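Local coordinates for protein N-acetylmuramoyl-l-alanine amidase (Bartonella henselae, PDB 3NE8) that probably hydrolyses the amide bond between N-acetylmuramic acid and L-alanine in peptidoglycan, using a bound zinc ion, and so remodels the bacterial cell wall, at residues Ser80-Thr85 / Leu188-Tyr193; Leu9-Gly14 / Val31-Ala36. One frame throughout, in Å; residues are numbered along the deposited sequence. Where two conformers were deposited one is given.

In the fold
Both contacts lie on one mixed six-stranded sheet, and their centres are about 9 Å apart. Contact 2 comes first along the chain and closes before contact 1 opens. It packs strand 5-11 against helix 28-45. Contact 1 pairs strands 77-82 and 186-190. Strands 5-11 and 77-82 are neighbours in the sheet, and the two contacts touch there: the D10 carboxylate probably hydrogen-bonds to S80 OG, and D10 O to I81 N. The strand ends of both contacts lead to one zinc ion. Contact 2 supplies H13, contact 1 supplies H82 and D84, and E28 and E115 complete the site. The probable active site thus sits at the C-terminal edge of these parallel strands.

Contact 1: residues Ser80-Thr85 / Leu188-Tyr193; sequences SIHADT and LIEIGY. With ZN (zinc ion), chain B.
H82 and E190 lie side by side on neighbouring parallel strands, and three backbone hydrogen bonds join their segments. I189 N donates to S80 O at 2.8 Å. H82 N donates to I189 O, and I191 N to H82 O. Beyond the strands, A83 CA makes a CA-H...O contact with G192 O.

On the face of H82 and L188, L188 CG meets H82 CD2 at 3.6 Å, the two side chains crossing at about a right angle. I81 and I189 point to the opposite face. There I81 touches F35 and A36 of helix 28-45, and I189 packs on M212 and I216 of helix 206-227.

The polar contacts centre on two carboxylates. E190 bends at its second torsion (chi2 -75°), bringing its carboxylate to D84. D84 N donates to E190 OE1 at 2.9 Å, reaching it on the syn side but 23° out of the carboxylate plane. E190 OE2 lies 2.5 Å from D84 OD2, with the carboxylate planes 65° apart.

The zinc ion is bound by H82 ND1 at 2.2 Å and by both oxygens of D84, with OD2 the longer at 2.6 Å. The far side of the H82 ring donates from NE2 to S80 OG, which also bonds to D10. S80 and L188 thus help fix the H82 ring, while D84 N positions E190 beside the metal-bound carboxylate, consistent with a preorganised zinc site in an amidase.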
loop_
_atom_site.group_PDB
_atom_site.type_symbol
_atom_site.label_atom_id
_atom_site.label_comp_id
_atom_site.label_asym_id
_atom_site.label_seq_id
_atom_site.Cartn_x
_atom_site.Cartn_y
_atom_site.Cartn_z
ATOM N N SER A 80 8.528 -6.904 15.195
ATOM C CA SER A 80 9.606 -7.247 16.109
ATOM C C SER A 80 10.347 -5.972 16.473
ATOM O O SER A 80 10.749 -5.196 15.592
ATOM C CB SER A 80 10.553 -8.255 15.464
ATOM O OG SER A 80 11.496 -8.753 16.410
ATOM N N ILE A 81 10.525 -5.759 17.773
ATOM C CA ILE A 81 11.017 -4.498 18.320
ATOM C C ILE A 81 12.430 -4.682 18.868
ATOM O O ILE A 81 12.663 -5.573 19.693
ATOM C CB ILE A 81 10.080 -4.044 19.457
ATOM C CG1 ILE A 81 8.673 -3.770 18.909
ATOM C CG2 ILE A 81 10.641 -2.830 20.202
ATOM C CD1 ILE A 81 7.573 -3.856 19.930
ATOM N N HIS A 82 13.356 -3.841 18.401
ATOM C CA HIS A 82 14.782 -3.958 18.694
ATOM C C HIS A 82 15.435 -2.627 19.012
ATOM O O HIS A 82 14.886 -1.567 18.704
ATOM C CB HIS A 82 15.496 -4.639 17.522
ATOM C CG HIS A 82 15.173 -6.089 17.436
ATOM N ND1 HIS A 82 15.994 -7.056 17.970
ATOM C CD2 HIS A 82 14.062 -6.729 16.997
ATOM C CE1 HIS A 82 15.418 -8.238 17.828
ATOM N NE2 HIS A 82 14.249 -8.068 17.239
ATOM N N ALA A 83 16.600 -2.706 19.648
ATOM C CA ALA A 83 17.450 -1.548 19.897
ATOM C C ALA A 83 18.900 -2.032 19.924
ATOM O O ALA A 83 19.532 -2.124 20.978
ATOM C CB ALA A 83 17.069 -0.866 21.200
ATOM N N ASP A 84 19.414 -2.357 18.747
ATOM C CA ASP A 84 20.655 -3.099 18.629
ATOM C C ASP A 84 21.908 -2.248 18.604
ATOM O O ASP A 84 21.859 -1.023 18.517
ATOM C CB ASP A 84 20.608 -3.947 17.360
ATOM C CG ASP A 84 19.668 -5.116 17.502
ATOM O OD1 ASP A 84 19.969 -5.995 18.336
ATOM O OD2 ASP A 84 18.624 -5.151 16.821
ATOM N N THR A 85 23.041 -2.925 18.703
ATOM C CA THR A 85 24.322 -2.308 18.414
ATOM C C THR A 85 24.643 -2.583 16.952
ATOM O O THR A 85 24.480 -3.712 16.485
ATOM C CB THR A 85 25.436 -2.893 19.296
ATOM O OG1 THR A 85 25.345 -2.336 20.611
ATOM C CG2 THR A 85 26.805 -2.573 18.714
ATOM N N LEU A 188 10.649 -5.465 11.246
ATOM C CA LEU A 188 11.503 -5.317 12.410
ATOM C C LEU A 188 11.807 -3.836 12.563
ATOM O O LEU A 188 12.319 -3.195 11.637
ATOM C CB LEU A 188 12.784 -6.140 12.245
ATOM C CG LEU A 188 13.748 -6.170 13.435
ATOM C CD1 LEU A 188 14.524 -7.479 13.448
ATOM C CD2 LEU A 188 14.686 -4.979 13.451
ATOM N N ILE A 189 11.460 -3.270 13.711
ATOM C CA ILE A 189 11.687 -1.850 13.947
ATOM C C ILE A 189 12.803 -1.668 14.948
ATOM O O ILE A 189 12.744 -2.205 16.057
ATOM C CB ILE A 189 10.430 -1.144 14.464
ATOM C CG1 ILE A 189 9.304 -1.278 13.438
ATOM C CG2 ILE A 189 10.723 0.327 14.760
ATOM C CD1 ILE A 189 8.009 -0.598 13.841
ATOM N N GLU A 190 13.851 -0.959 14.539
ATOM C CA GLU A 190 14.865 -0.503 15.479
ATOM C C GLU A 190 14.370 0.820 16.017
ATOM O O GLU A 190 14.242 1.793 15.270
ATOM C CB GLU A 190 16.220 -0.309 14.796
ATOM C CG GLU A 190 16.844 -1.585 14.272
ATOM C CD GLU A 190 17.433 -2.479 15.347
ATOM O OE1 GLU A 190 17.536 -2.060 16.521
ATOM O OE2 GLU A 190 17.807 -3.625 14.996
ATOM N N ILE A 191 14.035 0.864 17.298
ATOM C CA ILE A 191 13.548 2.132 17.790
ATOM C C ILE A 191 14.706 3.116 17.909
ATOM O O ILE A 191 14.476 4.322 17.790
ATOM C CB ILE A 191 12.749 2.004 19.067
ATOM C CG1 ILE A 191 13.612 1.344 20.129
ATOM C CG2 ILE A 191 11.481 1.207 18.800
ATOM C CD1 ILE A 191 13.009 1.373 21.513
ATOM N N GLY A 192 15.926 2.596 18.056
ATOM C CA GLY A 192 17.163 3.364 18.008
ATOM C C GLY A 192 18.305 2.379 18.180
ATOM O O GLY A 192 18.058 1.194 18.388
ATOM N N TYR A 193 19.547 2.854 18.114
ATOM C CA TYR A 193 20.690 1.960 18.251
ATOM C C TYR A 193 21.433 2.213 19.551
ATOM O O TYR A 193 21.937 3.307 19.785
ATOM C CB TYR A 193 21.632 2.094 17.047
ATOM C CG TYR A 193 20.946 1.673 15.769
ATOM C CD1 TYR A 193 20.910 0.339 15.383
ATOM C CD2 TYR A 193 20.281 2.603 14.979
ATOM C CE1 TYR A 193 20.247 -0.061 14.224
ATOM C CE2 TYR A 193 19.618 2.213 13.814
ATOM C CZ TYR A 193 19.608 0.882 13.443
ATOM O OH TYR A 193 18.959 0.481 12.295
HETATM ZN ZN ZN B . 18.052 -6.872 18.666
#

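Contact 2: residues Leu9-Gly14 / Val31-Ala36; sequences LDPGHG and VTLAFA. With ZN (zinc ion), chain B.
P11 sits on helix 28-45 at the apolar centre. Its CG touches A36 CB at 3.7 Å and L33 CD1 at 4.0 Å. Its CB rests at 3.7 Å from L33 CA, so the proline ring meets helix backbone as well as side chains. A36 lies one helical turn after T32, and both direct their CB atoms toward the strand. The strand backbone comes nearest the helix at P11 and T32; the axes of the two short segments pass 7.5 Å apart at 155°, roughly antiparallel. L9 extends the apolar patch, its CB 4.4 Å from A36 CB. Separately, L9 CD1 lies 3.5 Å from the backbone O of A36.

The polar edge begins where the strand ends. T32 OG1 donates to G12 O at 2.9 Å, in the carbonyl plane and on a lone pair, with a C=O...donor angle of 132°. The hydroxyl stands between the backbone N and the carbonyl carbon (chi1 63°), which points it at the G12 peptide. This bond ties the first residue after the strand to the helix. The next residue, H13, binds the zinc ion through NE2 at 2.2 Å. Its other ring nitrogen, ND1, is hydrogen-bonded to D17. E28, at the start of the same helix, is also a zinc ligand.

The contact belongs to the beta-alpha-beta unit of strand 5-11, helix 28-45 and strand 49-53. L9 and A36 both touch L53 of strand 49-53. A36 and F35 rest on I81 of strand 77-82, while F35 also meets helix 206-227 at M212 and I216.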
loop_
_atom_site.group_PDB
_atom_site.type_symbol
_atom_site.label_atom_id
_atom_site.label_comp_id
_atom_site.label_asym_id
_atom_site.label_seq_id
_atom_site.Cartn_x
_atom_site.Cartn_y
_atom_site.Cartn_z
ATOM N N LEU A 9 3.143 -8.215 18.820
ATOM C CA LEU A 9 4.372 -7.485 19.076
ATOM C C LEU A 9 5.398 -8.429 19.671
ATOM O O LEU A 9 5.094 -9.184 20.598
ATOM C CB LEU A 9 4.135 -6.335 20.049
ATOM C CG LEU A 9 3.011 -5.377 19.667
ATOM C CD1 LEU A 9 2.840 -4.287 20.710
ATOM C CD2 LEU A 9 3.239 -4.761 18.295
ATOM N N ASP A 10 6.618 -8.364 19.153
ATOM C CA ASP A 10 7.704 -9.220 19.592
ATOM C C ASP A 10 8.810 -8.390 20.222
ATOM O O ASP A 10 9.618 -7.777 19.519
ATOM C CB ASP A 10 8.271 -9.990 18.393
ATOM C CG ASP A 10 9.494 -10.799 18.755
ATOM O OD1 ASP A 10 9.419 -11.526 19.768
ATOM O OD2 ASP A 10 10.534 -10.697 18.060
ATOM N N PRO A 11 8.869 -8.360 21.565
ATOM C CA PRO A 11 9.989 -7.660 22.209
ATOM C C PRO A 11 11.277 -8.460 22.011
ATOM O O PRO A 11 11.410 -9.577 22.524
ATOM C CB PRO A 11 9.591 -7.622 23.697
ATOM C CG PRO A 11 8.147 -8.043 23.753
ATOM C CD PRO A 11 7.927 -8.918 22.552
ATOM N N GLY A 12 12.211 -7.908 21.240
ATOM C CA GLY A 12 13.436 -8.628 20.934
ATOM C C GLY A 12 14.179 -9.103 22.171
ATOM O O GLY A 12 14.170 -8.443 23.219
ATOM N N HIS A 13 14.836 -10.256 22.035
ATOM C CA HIS A 13 15.701 -10.811 23.080
ATOM C C HIS A 13 14.874 -11.225 24.283
ATOM O O HIS A 13 13.687 -11.508 24.126
ATOM C CB HIS A 13 16.862 -9.854 23.376
ATOM C CG HIS A 13 17.497 -9.364 22.118
ATOM N ND1 HIS A 13 18.374 -10.130 21.380
ATOM C CD2 HIS A 13 17.263 -8.249 21.387
ATOM C CE1 HIS A 13 18.684 -9.488 20.265
ATOM N NE2 HIS A 13 18.022 -8.342 20.246
ATOM N N GLY A 14 15.493 -11.347 25.454
ATOM C CA GLY A 14 14.798 -11.845 26.632
ATOM C C GLY A 14 15.552 -12.951 27.344
ATOM O O GLY A 14 16.262 -13.748 26.731
ATOM N N VAL A 31 14.452 -2.619 27.243
ATOM C CA VAL A 31 13.918 -1.538 26.430
ATOM C C VAL A 31 12.841 -2.061 25.479
ATOM O O VAL A 31 11.802 -1.421 25.296
ATOM C CB VAL A 31 15.043 -0.860 25.598
ATOM C CG1 VAL A 31 14.463 0.101 24.553
ATOM C CG2 VAL A 31 16.026 -0.144 26.510
ATOM N N THR A 32 13.096 -3.198 24.847
ATOM C CA THR A 32 12.136 -3.680 23.859
ATOM C C THR A 32 10.814 -4.108 24.522
ATOM O O THR A 32 9.745 -3.876 23.960
ATOM C CB THR A 32 12.691 -4.844 23.031
ATOM O OG1 THR A 32 12.948 -5.954 23.908
ATOM C CG2 THR A 32 13.962 -4.435 22.275
ATOM N N LEU A 33 10.889 -4.740 25.701
ATOM C CA LEU A 33 9.684 -5.123 26.437
ATOM C C LEU A 33 8.917 -3.873 26.863
ATOM O O LEU A 33 7.691 -3.815 26.715
ATOM C CB LEU A 33 10.035 -6.011 27.634
ATOM C CG LEU A 33 8.871 -6.523 28.486
ATOM C CD1 LEU A 33 7.899 -7.347 27.654
ATOM C CD2 LEU A 33 9.395 -7.345 29.651
ATOM N N ALA A 34 9.631 -2.864 27.367
ATOM C CA ALA A 34 8.972 -1.632 27.796
ATOM C C ALA A 34 8.308 -0.953 26.602
ATOM O O ALA A 34 7.205 -0.412 26.695
ATOM C CB ALA A 34 9.972 -0.686 28.465
ATOM N N PHE A 35 9.003 -0.930 25.473
ATOM C CA PHE A 35 8.436 -0.316 24.279
ATOM C C PHE A 35 7.206 -1.084 23.798
ATOM O O PHE A 35 6.195 -0.481 23.424
ATOM C CB PHE A 35 9.471 -0.199 23.161
ATOM C CG PHE A 35 8.979 0.626 22.006
ATOM C CD1 PHE A 35 9.153 2.000 22.007
ATOM C CD2 PHE A 35 8.281 0.038 20.964
ATOM C CE1 PHE A 35 8.676 2.776 20.961
ATOM C CE2 PHE A 35 7.795 0.814 19.914
ATOM C CZ PHE A 35 7.998 2.181 19.923
ATOM N N ALA A 36 7.296 -2.409 23.772
ATOM C CA ALA A 36 6.163 -3.231 23.361
ATOM C C ALA A 36 4.955 -2.966 24.247
ATOM O O ALA A 36 3.825 -2.879 23.749
ATOM C CB ALA A 36 6.529 -4.710 23.382
HETATM ZN ZN ZN B . 18.052 -6.872 18.666
#